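Long-range contacts in 3-phytase (Klebsiella pneumoniae, PDB 2WNH), which probably releases phosphate from phytate (inositol hexakisphosphate) as a 3-phytase of the histidine acid phosphatase family: residues S252-Y257 and V297-N302; M301-Q306 and L336-Q341. The protein carries 3 engineered substitutions. All coordinates share one frame; numbering follows the deposited sequence.

Interaction 1 of 2, residues S252-Y257 and V297-N302; sequences SNDVLY and VRTLMN
R298 joins the last turns of helix 291-301 to the turn that precedes helix 256-274. Its CB carries CG in the crowded position between the backbone N and the carbonyl carbon (chi1 59°), and a bend at chi2 swings the chain round to D254. CD only carries the chain past D254 OD1. R298 NE donates an almost straight hydrogen bond (165°) to D254 OD1, 3.0 Å away and nearly in the guanidinium plane. At the tip, R298 NH2 reaches the syn lone pair of D254 OD2 at 2.8 Å, less straight and tilted from that plane, while NH1 turns to the carbonyl of G313. D254 and R298 thus form a salt bridge, gripped side-on through NE and NH2, one nitrogen to each oxygen, with carboxylate and guanidinium planes 53° apart. Next along the helix, T299 OG1 donates to the same D254 OD1 at 2.7 Å. Both donors of OD1 stand above the carboxylate plane, so three bonds fix the rotation of the acid and probably favour its ionised form. T299 CG2 lies near D254 O (3.6 Å). Beside the polar group, L256 CD1 meets L300 CD2 obliquely at 4.2 Å. In this part of the histidine phosphatase fold, a type I turn, S252 to V255, leads into the N-cap of helix 256-274 and is tied by a side-on Asp-Arg salt bridge to helix 291-301.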
ATOM      1  N   SER B 252       4.350   1.708 -48.627  1.00 19.98           N
ATOM      2  CA  SER B 252       5.391   2.600 -48.132  1.00 19.77           C
ATOM      3  C   SER B 252       6.385   1.857 -47.235  1.00 20.55           C
ATOM      4  O   SER B 252       7.355   1.270 -47.716  1.00 21.32           O
ATOM      5  CB  SER B 252       4.802   3.843 -47.438  1.00 19.58           C
ATOM      6  OG  SER B 252       3.936   3.503 -46.347  1.00 20.34           O
ATOM      7  N   ASN B 253       6.137   1.870 -45.925  1.00 20.09           N
ATOM      8  CA  ASN B 253       7.049   1.220 -44.974  1.00 21.04           C
ATOM      9  C   ASN B 253       7.236  -0.277 -45.154  1.00 19.74           C
ATOM     10  O   ASN B 253       8.273  -0.817 -44.761  1.00 20.48           O
ATOM     11  CB  ASN B 253       6.570   1.488 -43.549  1.00 22.43           C
ATOM     12  CG  ASN B 253       6.290   2.939 -43.310  1.00 26.84           C
ATOM     13  OD1 ASN B 253       7.093   3.789 -43.646  1.00 28.82           O
ATOM     14  ND2 ASN B 253       5.144   3.229 -42.728  1.00 33.50           N
ATOM     15  N   ASP B 254       6.240  -0.955 -45.708  1.00 18.21           N
ATOM     16  CA  ASP B 254       6.292  -2.404 -45.841  1.00 18.28           C
ATOM     17  C   ASP B 254       6.797  -2.864 -47.221  1.00 17.80           C
ATOM     18  O   ASP B 254       6.709  -4.037 -47.551  1.00 17.87           O
ATOM     19  CB  ASP B 254       4.935  -3.018 -45.498  1.00 18.69           C
ATOM     20  CG  ASP B 254       4.575  -2.832 -44.024  1.00 21.96           C
ATOM     21  OD1 ASP B 254       5.488  -2.887 -43.158  1.00 21.24           O
ATOM     22  OD2 ASP B 254       3.386  -2.626 -43.717  1.00 24.33           O
ATOM     23  N   VAL B 255       7.284  -1.917 -48.018  1.00 18.77           N
ATOM     24  CA  VAL B 255       7.973  -2.221 -49.283  1.00 18.89           C
ATOM     25  C   VAL B 255       9.366  -2.750 -48.907  1.00 18.77           C
ATOM     26  O   VAL B 255      10.127  -2.062 -48.233  1.00 19.42           O
ATOM     27  CB  VAL B 255       8.091  -0.953 -50.175  1.00 18.73           C
ATOM     28  CG1 VAL B 255       8.983  -1.219 -51.396  1.00 18.61           C
ATOM     29  CG2 VAL B 255       6.693  -0.493 -50.632  1.00 19.09           C
ATOM     30  N   LEU B 256       9.688  -3.961 -49.360  1.00 19.87           N
ATOM     31  CA  LEU B 256      10.921  -4.646 -48.955  1.00 19.95           C
ATOM     32  C   LEU B 256      12.173  -3.791 -49.111  1.00 20.53           C
ATOM     33  O   LEU B 256      12.966  -3.670 -48.183  1.00 19.88           O
ATOM     34  CB  LEU B 256      11.085  -5.964 -49.711  1.00 19.41           C
ATOM     35  CG  LEU B 256      12.253  -6.815 -49.204  1.00 20.66           C
ATOM     36  CD1 LEU B 256      12.100  -7.137 -47.703  1.00 18.69           C
ATOM     37  CD2 LEU B 256      12.353  -8.094 -50.002  1.00 23.36           C
ATOM     38  N   TYR B 257      12.369  -3.204 -50.288  1.00 20.75           N
ATOM     39  CA  TYR B 257      13.528  -2.334 -50.488  1.00 19.68           C
ATOM     40  C   TYR B 257      13.680  -1.298 -49.368  1.00 19.73           C
ATOM     41  O   TYR B 257      14.785  -1.128 -48.779  1.00 19.04           O
ATOM     42  CB  TYR B 257      13.493  -1.616 -51.873  1.00 19.84           C
ATOM     43  CG  TYR B 257      14.571  -0.536 -51.971  1.00 19.05           C
ATOM     44  CD1 TYR B 257      15.911  -0.874 -52.189  1.00 16.20           C
ATOM     45  CD2 TYR B 257      14.263   0.809 -51.811  1.00 18.20           C
ATOM     46  CE1 TYR B 257      16.896   0.091 -52.225  1.00 18.02           C
ATOM     47  CE2 TYR B 257      15.246   1.780 -51.839  1.00 17.47           C
ATOM     48  CZ  TYR B 257      16.570   1.410 -52.071  1.00 17.77           C
ATOM     49  OH  TYR B 257      17.584   2.336 -52.103  1.00 22.09           O
ATOM     50  N   VAL B 297      10.751  -3.229 -39.413  1.00 16.05           N
ATOM     51  CA  VAL B 297      11.238  -4.417 -38.725  1.00 16.02           C
ATOM     52  C   VAL B 297      10.376  -5.666 -38.974  1.00 16.13           C
ATOM     53  O   VAL B 297      10.917  -6.735 -39.304  1.00 16.94           O
ATOM     54  CB  VAL B 297      11.433  -4.144 -37.224  1.00 16.54           C
ATOM     55  CG1 VAL B 297      11.806  -5.444 -36.506  1.00 17.16           C
ATOM     56  CG2 VAL B 297      12.523  -3.092 -37.045  1.00 15.80           C
ATOM     57  N   ARG B 298       9.053  -5.567 -38.823  1.00 14.36           N
ATOM     58  CA  ARG B 298       8.203  -6.734 -39.037  1.00 14.53           C
ATOM     59  C   ARG B 298       8.243  -7.177 -40.497  1.00 15.08           C
ATOM     60  O   ARG B 298       8.135  -8.356 -40.781  1.00 15.36           O
ATOM     61  CB  ARG B 298       6.754  -6.534 -38.538  1.00 15.46           C
ATOM     62  CG  ARG B 298       5.981  -5.379 -39.164  1.00 14.49           C
ATOM     63  CD  ARG B 298       5.098  -5.790 -40.360  1.00 17.45           C
ATOM     64  NE  ARG B 298       4.451  -4.597 -40.921  1.00 18.22           N
ATOM     65  CZ  ARG B 298       3.349  -4.042 -40.408  1.00 19.64           C
ATOM     66  NH1 ARG B 298       2.788  -4.584 -39.335  1.00 20.38           N
ATOM     67  NH2 ARG B 298       2.810  -2.941 -40.955  1.00 19.95           N
ATOM     68  N   THR B 299       8.387  -6.227 -41.422  1.00 16.33           N
ATOM     69  CA  THR B 299       8.563  -6.618 -42.835  1.00 16.43           C
ATOM     70  C   THR B 299       9.813  -7.472 -43.047  1.00 17.46           C
ATOM     71  O   THR B 299       9.751  -8.525 -43.699  1.00 17.56           O
ATOM     72  CB  THR B 299       8.467  -5.391 -43.778  1.00 16.16           C
ATOM     73  OG1 THR B 299       7.100  -4.985 -43.809  1.00 17.78           O
ATOM     74  CG2 THR B 299       8.913  -5.736 -45.202  1.00 17.66           C
ATOM     75  N   LEU B 300      10.936  -7.039 -42.477  1.00 17.90           N
ATOM     76  CA  LEU B 300      12.186  -7.806 -42.570  1.00 17.94           C
ATOM     77  C   LEU B 300      12.065  -9.164 -41.892  1.00 17.50           C
ATOM     78  O   LEU B 300      12.626 -10.170 -42.356  1.00 19.01           O
ATOM     79  CB  LEU B 300      13.372  -6.993 -42.020  1.00 16.98           C
ATOM     80  CG  LEU B 300      13.721  -5.704 -42.780  1.00 17.90           C
ATOM     81  CD1 LEU B 300      14.847  -5.019 -42.069  1.00 18.19           C
ATOM     82  CD2 LEU B 300      14.086  -6.023 -44.216  1.00 19.71           C
ATOM     83  N   MET B 301      11.297  -9.215 -40.804  1.00 17.78           N
ATOM     84  CA  MET B 301      10.991 -10.487 -40.111  1.00 17.17           C
ATOM     85  C   MET B 301      10.063 -11.392 -40.898  1.00 17.34           C
ATOM     86  O   MET B 301       9.922 -12.567 -40.556  1.00 19.13           O
ATOM     87  CB  MET B 301      10.382 -10.227 -38.724  0.60 17.60           C
ATOM     88  CG  MET B 301      11.303  -9.525 -37.739  0.60 17.19           C
ATOM     89  SD  MET B 301      10.366  -8.905 -36.312  0.60 18.17           S
ATOM     90  CE  MET B 301      10.511 -10.280 -35.193  0.60 21.91           C
ATOM     91  N   ASN B 302       9.404 -10.839 -41.925  1.00 17.26           N
ATOM     92  CA  ASN B 302       8.316 -11.539 -42.632  1.00 18.90           C
ATOM     93  C   ASN B 302       7.193 -11.964 -41.672  1.00 19.35           C
ATOM     94  O   ASN B 302       6.656 -13.070 -41.744  1.00 19.83           O
ATOM     95  CB  ASN B 302       8.868 -12.736 -43.427  1.00 19.78           C
ATOM     96  CG  ASN B 302       8.065 -13.039 -44.691  1.00 24.70           C
ATOM     97  OD1 ASN B 302       8.279 -14.074 -45.315  1.00 35.66           O
ATOM     98  ND2 ASN B 302       7.174 -12.142 -45.089  1.00 24.22           N
TER

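Interaction 2 of 2, residues M301-Q306 and L336-Q341; sequences MNFSWQ and LRVYFQ
The loop that leaves helix 291-301 after its Schellman end runs over one face of strand 334-342, part of the mixed sheet of the histidine phosphatase fold, and lays M301, F303 and W305 against V338 and F340. The central event is an offset stack: the six-membered ring of W305 and the ring of F340 lie almost parallel, planes 8° apart and centroids 3.8 Å apart. W305 sets CG in the crowded position between its backbone N and carbonyl carbon (chi1 58°), F340 has CG anti to the backbone N (chi1 180°), and these torsions bring the indole face onto the F340 ring. The closest atoms are W305 CE2 and F340 CD2, at 3.3 Å. F340 CB sits over the same indole face in a CH-pi contact, 3.8 Å from the centroid of the W305 six-membered ring, so F340 lies along that ring from CB outwards. F303 comes in beside this pair with its edge to the strand backbone: F303 CE2 lies 4.0 Å from both F340 N and Y339 C. Within the loop, W305 CE3 rests over the centre of one F303 face, and W365 packs edge-to-face with F303. At the start of the loop, M301, bent at chi3, meets V338 tip to tip; M301 CE is only 3.4 Å from V338 CG1, tight for two methyl groups, although M301 has a second conformer. L388 of helix 381-388 touches both side chains. The indole nitrogen is satisfied outside the contact, by the carbonyl of N314, which helps to fix the rotation of the ring. With no hydrogen bond between loop and strand, this buried contact depends on dispersion and on the fit of flat rings, and its hold lies in shape rather than charge.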
ATOM      1  N   MET B 301      11.297  -9.215 -40.804  1.00 17.78           N
ATOM      2  CA  MET B 301      10.991 -10.487 -40.111  1.00 17.17           C
ATOM      3  C   MET B 301      10.063 -11.392 -40.898  1.00 17.34           C
ATOM      4  O   MET B 301       9.922 -12.567 -40.556  1.00 19.13           O
ATOM      5  CB  MET B 301      10.382 -10.227 -38.724  0.60 17.60           C
ATOM      6  CG  MET B 301      11.303  -9.525 -37.739  0.60 17.19           C
ATOM      7  SD  MET B 301      10.366  -8.905 -36.312  0.60 18.17           S
ATOM      8  CE  MET B 301      10.511 -10.280 -35.193  0.60 21.91           C
ATOM      9  N   ASN B 302       9.404 -10.839 -41.925  1.00 17.26           N
ATOM     10  CA  ASN B 302       8.316 -11.539 -42.632  1.00 18.90           C
ATOM     11  C   ASN B 302       7.193 -11.964 -41.672  1.00 19.35           C
ATOM     12  O   ASN B 302       6.656 -13.070 -41.744  1.00 19.83           O
ATOM     13  CB  ASN B 302       8.868 -12.736 -43.427  1.00 19.78           C
ATOM     14  CG  ASN B 302       8.065 -13.039 -44.691  1.00 24.70           C
ATOM     15  OD1 ASN B 302       8.279 -14.074 -45.315  1.00 35.66           O
ATOM     16  ND2 ASN B 302       7.174 -12.142 -45.089  1.00 24.22           N
ATOM     17  N   PHE B 303       6.867 -11.069 -40.739  1.00 18.50           N
ATOM     18  CA  PHE B 303       5.910 -11.356 -39.675  1.00 18.75           C
ATOM     19  C   PHE B 303       4.704 -10.459 -39.891  1.00 18.97           C
ATOM     20  O   PHE B 303       4.806  -9.231 -39.855  1.00 19.81           O
ATOM     21  CB  PHE B 303       6.578 -11.130 -38.290  1.00 18.99           C
ATOM     22  CG  PHE B 303       5.661 -11.299 -37.075  1.00 18.96           C
ATOM     23  CD1 PHE B 303       4.544 -12.146 -37.078  1.00 18.59           C
ATOM     24  CD2 PHE B 303       5.991 -10.626 -35.888  1.00 19.45           C
ATOM     25  CE1 PHE B 303       3.732 -12.261 -35.924  1.00 19.62           C
ATOM     26  CE2 PHE B 303       5.205 -10.748 -34.735  1.00 19.10           C
ATOM     27  CZ  PHE B 303       4.079 -11.567 -34.751  1.00 19.30           C
ATOM     28  N   SER B 304       3.564 -11.100 -40.107  1.00 20.94           N
ATOM     29  CA  SER B 304       2.305 -10.409 -40.335  1.00 23.14           C
ATOM     30  C   SER B 304       1.299 -10.766 -39.245  1.00 23.51           C
ATOM     31  O   SER B 304       1.268 -11.902 -38.771  1.00 24.53           O
ATOM     32  CB  SER B 304       1.744 -10.788 -41.711  1.00 23.55           C
ATOM     33  OG  SER B 304       0.538 -10.085 -41.987  1.00 27.06           O
ATOM     34  N   TRP B 305       0.490  -9.797 -38.848  1.00 20.87           N
ATOM     35  CA  TRP B 305      -0.525 -10.022 -37.826  1.00 20.55           C
ATOM     36  C   TRP B 305      -1.848  -9.359 -38.165  1.00 20.16           C
ATOM     37  O   TRP B 305      -1.902  -8.437 -38.978  1.00 19.70           O
ATOM     38  CB  TRP B 305      -0.039  -9.523 -36.452  1.00 17.67           C
ATOM     39  CG  TRP B 305       0.335  -8.066 -36.412  1.00 17.62           C
ATOM     40  CD1 TRP B 305      -0.524  -6.996 -36.370  1.00 17.27           C
ATOM     41  CD2 TRP B 305       1.657  -7.521 -36.374  1.00 17.67           C
ATOM     42  NE1 TRP B 305       0.196  -5.811 -36.338  1.00 16.23           N
ATOM     43  CE2 TRP B 305       1.532  -6.110 -36.334  1.00 16.69           C
ATOM     44  CE3 TRP B 305       2.942  -8.089 -36.370  1.00 16.12           C
ATOM     45  CZ2 TRP B 305       2.638  -5.263 -36.274  1.00 16.03           C
ATOM     46  CZ3 TRP B 305       4.033  -7.255 -36.306  1.00 16.34           C
ATOM     47  CH2 TRP B 305       3.880  -5.848 -36.256  1.00 16.50           C
ATOM     48  N   GLN B 306      -2.920  -9.851 -37.552  1.00 19.85           N
ATOM     49  CA  GLN B 306      -4.188  -9.129 -37.568  1.00 20.85           C
ATOM     50  C   GLN B 306      -4.893  -9.364 -36.248  1.00 21.00           C
ATOM     51  O   GLN B 306      -5.275 -10.481 -35.964  1.00 21.80           O
ATOM     52  CB  GLN B 306      -5.089  -9.556 -38.734  1.00 22.09           C
ATOM     53  CG  GLN B 306      -6.313  -8.688 -38.815  1.00 25.94           C
ATOM     54  CD  GLN B 306      -7.047  -8.804 -40.127  1.00 31.34           C
ATOM     55  OE1 GLN B 306      -6.483  -9.237 -41.147  1.00 29.54           O
ATOM     56  NE2 GLN B 306      -8.314  -8.414 -40.117  1.00 31.06           N
ATOM     57  N   LEU B 336      13.392 -18.889 -28.596  1.00 16.10           N
ATOM     58  CA  LEU B 336      12.959 -17.523 -28.800  1.00 16.08           C
ATOM     59  C   LEU B 336      11.435 -17.498 -28.901  1.00 17.24           C
ATOM     60  O   LEU B 336      10.837 -18.394 -29.489  1.00 17.03           O
ATOM     61  CB  LEU B 336      13.602 -16.977 -30.078  1.00 16.70           C
ATOM     62  CG  LEU B 336      13.418 -15.495 -30.369  1.00 18.60           C
ATOM     63  CD1 LEU B 336      14.196 -14.660 -29.358  1.00 18.23           C
ATOM     64  CD2 LEU B 336      13.849 -15.168 -31.803  1.00 18.74           C
ATOM     65  N   ARG B 337      10.822 -16.489 -28.281  1.00 15.82           N
ATOM     66  CA  ARG B 337       9.408 -16.172 -28.467  1.00 15.08           C
ATOM     67  C   ARG B 337       9.331 -14.788 -29.091  1.00 15.88           C
ATOM     68  O   ARG B 337      10.062 -13.873 -28.689  1.00 16.77           O
ATOM     69  CB  ARG B 337       8.696 -16.192 -27.110  1.00 14.75           C
ATOM     70  CG  ARG B 337       7.243 -15.820 -27.182  1.00 16.37           C
ATOM     71  CD  ARG B 337       6.581 -16.043 -25.855  1.00 15.43           C
ATOM     72  NE  ARG B 337       5.177 -15.680 -25.927  1.00 17.10           N
ATOM     73  CZ  ARG B 337       4.571 -14.879 -25.063  1.00 19.48           C
ATOM     74  NH1 ARG B 337       5.252 -14.330 -24.058  1.00 18.00           N
ATOM     75  NH2 ARG B 337       3.277 -14.627 -25.216  1.00 21.79           N
ATOM     76  N   VAL B 338       8.452 -14.624 -30.087  1.00 14.39           N
ATOM     77  CA  VAL B 338       8.379 -13.376 -30.840  1.00 15.19           C
ATOM     78  C   VAL B 338       6.904 -13.030 -30.957  1.00 15.33           C
ATOM     79  O   VAL B 338       6.098 -13.859 -31.387  1.00 15.15           O
ATOM     80  CB  VAL B 338       8.972 -13.566 -32.267  1.00 15.87           C
ATOM     81  CG1 VAL B 338       8.848 -12.278 -33.053  1.00 17.15           C
ATOM     82  CG2 VAL B 338      10.412 -14.001 -32.175  1.00 17.85           C
ATOM     83  N   TYR B 339       6.516 -11.821 -30.544  1.00 13.78           N
ATOM     84  CA  TYR B 339       5.096 -11.476 -30.643  1.00 13.77           C
ATOM     85  C   TYR B 339       4.857  -9.991 -30.790  1.00 14.05           C
ATOM     86  O   TYR B 339       5.757  -9.180 -30.544  1.00 15.62           O
ATOM     87  CB  TYR B 339       4.290 -12.043 -29.457  1.00 14.62           C
ATOM     88  CG  TYR B 339       4.732 -11.595 -28.090  1.00 15.17           C
ATOM     89  CD1 TYR B 339       5.723 -12.284 -27.408  1.00 17.12           C
ATOM     90  CD2 TYR B 339       4.132 -10.495 -27.469  1.00 15.94           C
ATOM     91  CE1 TYR B 339       6.122 -11.889 -26.145  1.00 17.03           C
ATOM     92  CE2 TYR B 339       4.519 -10.090 -26.178  1.00 16.30           C
ATOM     93  CZ  TYR B 339       5.526 -10.792 -25.542  1.00 16.66           C
ATOM     94  OH  TYR B 339       5.947 -10.469 -24.262  1.00 16.90           O
ATOM     95  N   PHE B 340       3.644  -9.648 -31.217  1.00 13.32           N
ATOM     96  CA  PHE B 340       3.218  -8.278 -31.296  1.00 14.08           C
ATOM     97  C   PHE B 340       2.019  -8.135 -30.372  1.00 14.46           C
ATOM     98  O   PHE B 340       1.159  -9.020 -30.326  1.00 14.73           O
ATOM     99  CB  PHE B 340       2.811  -7.896 -32.724  1.00 14.11           C
ATOM    100  CG  PHE B 340       2.348  -6.465 -32.845  1.00 15.37           C
ATOM    101  CD1 PHE B 340       3.248  -5.406 -32.702  1.00 16.45           C
ATOM    102  CD2 PHE B 340       1.003  -6.171 -33.061  1.00 17.47           C
ATOM    103  CE1 PHE B 340       2.830  -4.077 -32.775  1.00 14.61           C
ATOM    104  CE2 PHE B 340       0.581  -4.826 -33.148  1.00 15.36           C
ATOM    105  CZ  PHE B 340       1.493  -3.791 -33.003  1.00 14.27           C
ATOM    106  N   GLN B 341       1.993  -7.049 -29.609  1.00 15.14           N
ATOM    107  CA  GLN B 341       0.906  -6.820 -28.659  1.00 15.32           C
ATOM    108  C   GLN B 341       0.378  -5.397 -28.733  1.00 14.99           C
ATOM    109  O   GLN B 341       1.151  -4.465 -28.976  1.00 14.13           O
ATOM    110  CB  GLN B 341       1.375  -7.146 -27.223  1.00 13.71           C
ATOM    111  CG  GLN B 341       2.401  -6.160 -26.675  1.00 16.26           C
ATOM    112  CD  GLN B 341       2.931  -6.574 -25.310  1.00 18.99           C
ATOM    113  OE1 GLN B 341       2.190  -7.099 -24.484  1.00 18.65           O
ATOM    114  NE2 GLN B 341       4.220  -6.355 -25.081  1.00 15.99           N
TER

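The two contacts follow one another along the chain, with M301 and N302 common to both segments. Interaction 1 uses the last turns of helix 291-301 and holds them to the turn leading into helix 256-274, in a partly buried place, through a charged pair and a hydroxyl with a small apolar fringe. Interaction 2 is fully buried, ties the end of that helix and the loop after it to the sheet, and is almost wholly apolar and aromatic, without a hydrogen bond between its segments. They also touch directly: R298 O probably accepts a hydrogen bond from F303 N, and R298 NH1 packs on W305 CZ2, so the arginine of the polar contact adjoins the stacked indole of the apolar one.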